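Local coordinates for putative ATP-grasp superfamily protein (Archaeoglobus fulgidus, PDB 3DF7), which is of unknown function but belongs to the ATP-grasp superfamily and, like other members, probably binds ATP, at residues K117-V122 against R218-E224. Residues are numbered along the deposited sequence; the frame is centred on the assembly and turned at random.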
loop_
_atom_site.group_PDB
_atom_site.type_symbol
_atom_site.label_atom_id
_atom_site.label_comp_id
_atom_site.label_asym_id
_atom_site.label_seq_id
_atom_site.Cartn_x
_atom_site.Cartn_y
_atom_site.Cartn_z
ATOM N N LYS A 117 -6.165 8.110 -16.893
ATOM C CA LYS A 117 -5.350 9.182 -16.337
ATOM C C LYS A 117 -3.878 9.034 -16.723
ATOM O O LYS A 117 -3.213 10.014 -17.049
ATOM C CB LYS A 117 -5.472 9.199 -14.809
ATOM C CG LYS A 117 -4.895 10.443 -14.147
ATOM C CD LYS A 117 -5.832 11.631 -14.316
ATOM C CE LYS A 117 -5.248 12.899 -13.722
ATOM N NZ LYS A 117 -4.056 13.370 -14.480
ATOM N N LEU A 118 -3.382 7.801 -16.708
ATOM C CA LEU A 118 -1.976 7.532 -17.009
ATOM C C LEU A 118 -1.551 7.237 -18.451
ATOM O O LEU A 118 -0.436 7.587 -18.848
ATOM C CB LEU A 118 -1.488 6.367 -16.145
ATOM C CG LEU A 118 -1.631 6.484 -14.626
ATOM C CD1 LEU A 118 -1.185 5.182 -13.976
ATOM C CD2 LEU A 118 -0.809 7.653 -14.116
ATOM N N ARG A 119 -2.425 6.601 -19.228
ATOM C CA ARG A 119 -2.083 6.178 -20.590
ATOM C C ARG A 119 -1.257 7.090 -21.490
ATOM O O ARG A 119 -0.399 6.602 -22.230
ATOM C CB ARG A 119 -3.339 5.727 -21.346
ATOM C CG ARG A 119 -4.398 6.779 -21.530
ATOM C CD ARG A 119 -5.538 6.229 -22.371
ATOM N NE ARG A 119 -6.692 7.118 -22.366
ATOM C CZ ARG A 119 -7.849 6.846 -22.957
ATOM N NH1 ARG A 119 -8.011 5.703 -23.608
ATOM N NH2 ARG A 119 -8.846 7.711 -22.879
ATOM N N GLY A 120 -1.489 8.394 -21.444
ATOM C CA GLY A 120 -0.715 9.276 -22.301
ATOM C C GLY A 120 0.492 9.893 -21.623
ATOM O O GLY A 120 1.202 10.706 -22.220
ATOM N N GLU A 121 0.751 9.485 -20.387
ATOM C CA GLU A 121 1.854 10.046 -19.615
ATOM C C GLU A 121 2.931 9.056 -19.181
ATOM O O GLU A 121 4.053 9.454 -18.870
ATOM C CB GLU A 121 1.283 10.739 -18.385
ATOM C CG GLU A 121 0.307 11.846 -18.722
ATOM C CD GLU A 121 0.999 13.169 -18.953
ATOM O OE1 GLU A 121 2.115 13.176 -19.524
ATOM O OE2 GLU A 121 0.424 14.205 -18.562
ATOM N N VAL A 122 2.584 7.775 -19.143
ATOM C CA VAL A 122 3.535 6.746 -18.735
ATOM C C VAL A 122 3.108 5.409 -19.330
ATOM O O VAL A 122 1.943 5.218 -19.676
ATOM C CB VAL A 122 3.604 6.640 -17.189
ATOM C CG1 VAL A 122 2.279 6.140 -16.640
ATOM C CG2 VAL A 122 4.749 5.722 -16.772
ATOM N N ARG A 218 7.237 9.220 -12.719
ATOM C CA ARG A 218 6.488 9.795 -13.831
ATOM C C ARG A 218 4.990 9.546 -13.645
ATOM O O ARG A 218 4.166 10.407 -13.949
ATOM C CB ARG A 218 6.956 9.184 -15.157
ATOM C CG ARG A 218 6.568 10.013 -16.385
ATOM C CD ARG A 218 6.924 9.297 -17.690
ATOM N NE ARG A 218 8.304 8.813 -17.691
ATOM C CZ ARG A 218 9.384 9.586 -17.680
ATOM N NH1 ARG A 218 9.273 10.910 -17.672
ATOM N NH2 ARG A 218 10.584 9.029 -17.670
ATOM N N ALA A 219 4.649 8.367 -13.134
ATOM C CA ALA A 219 3.258 7.994 -12.899
ATOM C C ALA A 219 2.580 8.846 -11.831
ATOM O O ALA A 219 1.484 9.367 -12.048
ATOM C CB ALA A 219 3.171 6.515 -12.508
ATOM N N VAL A 220 3.221 8.985 -10.673
ATOM C CA VAL A 220 2.622 9.759 -9.592
ATOM C C VAL A 220 2.520 11.246 -9.901
ATOM O O VAL A 220 1.623 11.922 -9.412
ATOM C CB VAL A 220 3.374 9.562 -8.247
ATOM C CG1 VAL A 220 3.281 8.094 -7.812
ATOM C CG2 VAL A 220 4.818 9.990 -8.376
ATOM N N GLU A 221 3.423 11.763 -10.724
ATOM C CA GLU A 221 3.362 13.180 -11.052
ATOM C C GLU A 221 2.131 13.489 -11.907
ATOM O O GLU A 221 1.768 14.652 -12.083
ATOM C CB GLU A 221 4.661 13.615 -11.739
ATOM C CG GLU A 221 5.878 13.325 -10.859
ATOM C CD GLU A 221 7.094 14.158 -11.195
ATOM O OE1 GLU A 221 7.574 14.078 -12.344
ATOM O OE2 GLU A 221 7.575 14.889 -10.302
ATOM N N CYS A 222 1.480 12.438 -12.407
ATOM C CA CYS A 222 0.272 12.574 -13.228
ATOM C C CYS A 222 -0.974 12.827 -12.392
ATOM O O CYS A 222 -1.924 13.452 -12.859
ATOM C CB CYS A 222 0.002 11.300 -14.038
ATOM S SG CYS A 222 1.138 10.956 -15.366
ATOM N N VAL A 223 -0.969 12.330 -11.160
ATOM C CA VAL A 223 -2.129 12.445 -10.286
ATOM C C VAL A 223 -2.033 13.504 -9.196
ATOM O O VAL A 223 -1.366 13.307 -8.178
ATOM C CB VAL A 223 -2.424 11.087 -9.614
ATOM C CG1 VAL A 223 -3.790 11.119 -8.948
ATOM C CG2 VAL A 223 -2.342 9.969 -10.645
ATOM N N GLU A 224 -2.723 14.620 -9.400
ATOM C CA GLU A 224 -2.717 15.695 -8.413
ATOM C C GLU A 224 -3.413 15.211 -7.147
ATOM O O GLU A 224 -4.445 14.550 -7.217
ATOM C CB GLU A 224 -3.445 16.927 -8.954
ATOM C CG GLU A 224 -2.706 17.652 -10.063
ATOM C CD GLU A 224 -2.384 16.752 -11.245
ATOM O OE1 GLU A 224 -3.302 16.051 -11.731
ATOM O OE2 GLU A 224 -1.215 16.751 -11.690
#
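Lys117 NZ donates a hydrogen bond to the backbone O of Cys222, 2.7 Å away. The ammonium meets this carbonyl at a C=O...N angle of 146° and is tilted 33° from the carbonyl plane. Lys117 CG lies anti to the backbone N (chi1 -168°), and bends at chi2 and chi4 turn the chain end onto the carbonyl. Glu224 OE1 stands 3.9 Å from Lys117 NZ, a long salt bridge. Glu224 OE1 is also 3.2 Å from Cys222 O; as both are acceptors, the ammonium close to them probably eases their repulsion. With an alanine in place of Lys117, the Cys222 carbonyl would probably lose this donor, and the positive charge near the Glu224 carboxylate would be weakened.

Beside this polar grip, Leu118 reaches across with one methyl. Its CD2 sits 3.7 Å from Cys222 CB and also touches Ala219 CB and Val223 CG2. Val122 CG1 adds to the apolar patch, 4.2 Å from Ala219 CB. The Cys222 sulfur lies against the Glu121 side chain; the modelled approach of SG to CB is too short to be taken literally. Arg218 lays its CD 3.1 Å from Glu121 O, while its guanidinium pairs with Glu214 and Glu215 of its own helix.

Backbone bonds shape both sides. Leu118 O accepts from Glu121 N and Val122 N, which helps hold the chain in its turn from Leu118 to Val122. A type I beta turn from Val220 to Val223, with Val223 N bonded to Val220 O, presents the Cys222 carbonyl to the lysine.

The contact thus joins the C-terminal ends of helices 111-118 and 206-220. Leu118, Val122 and Ala219 all rest on Val242 of strand 240-246, at the edge of the large antiparallel sheet. Helix 102-108 touches Lys117, Val223 and, through Arg103, Glu224.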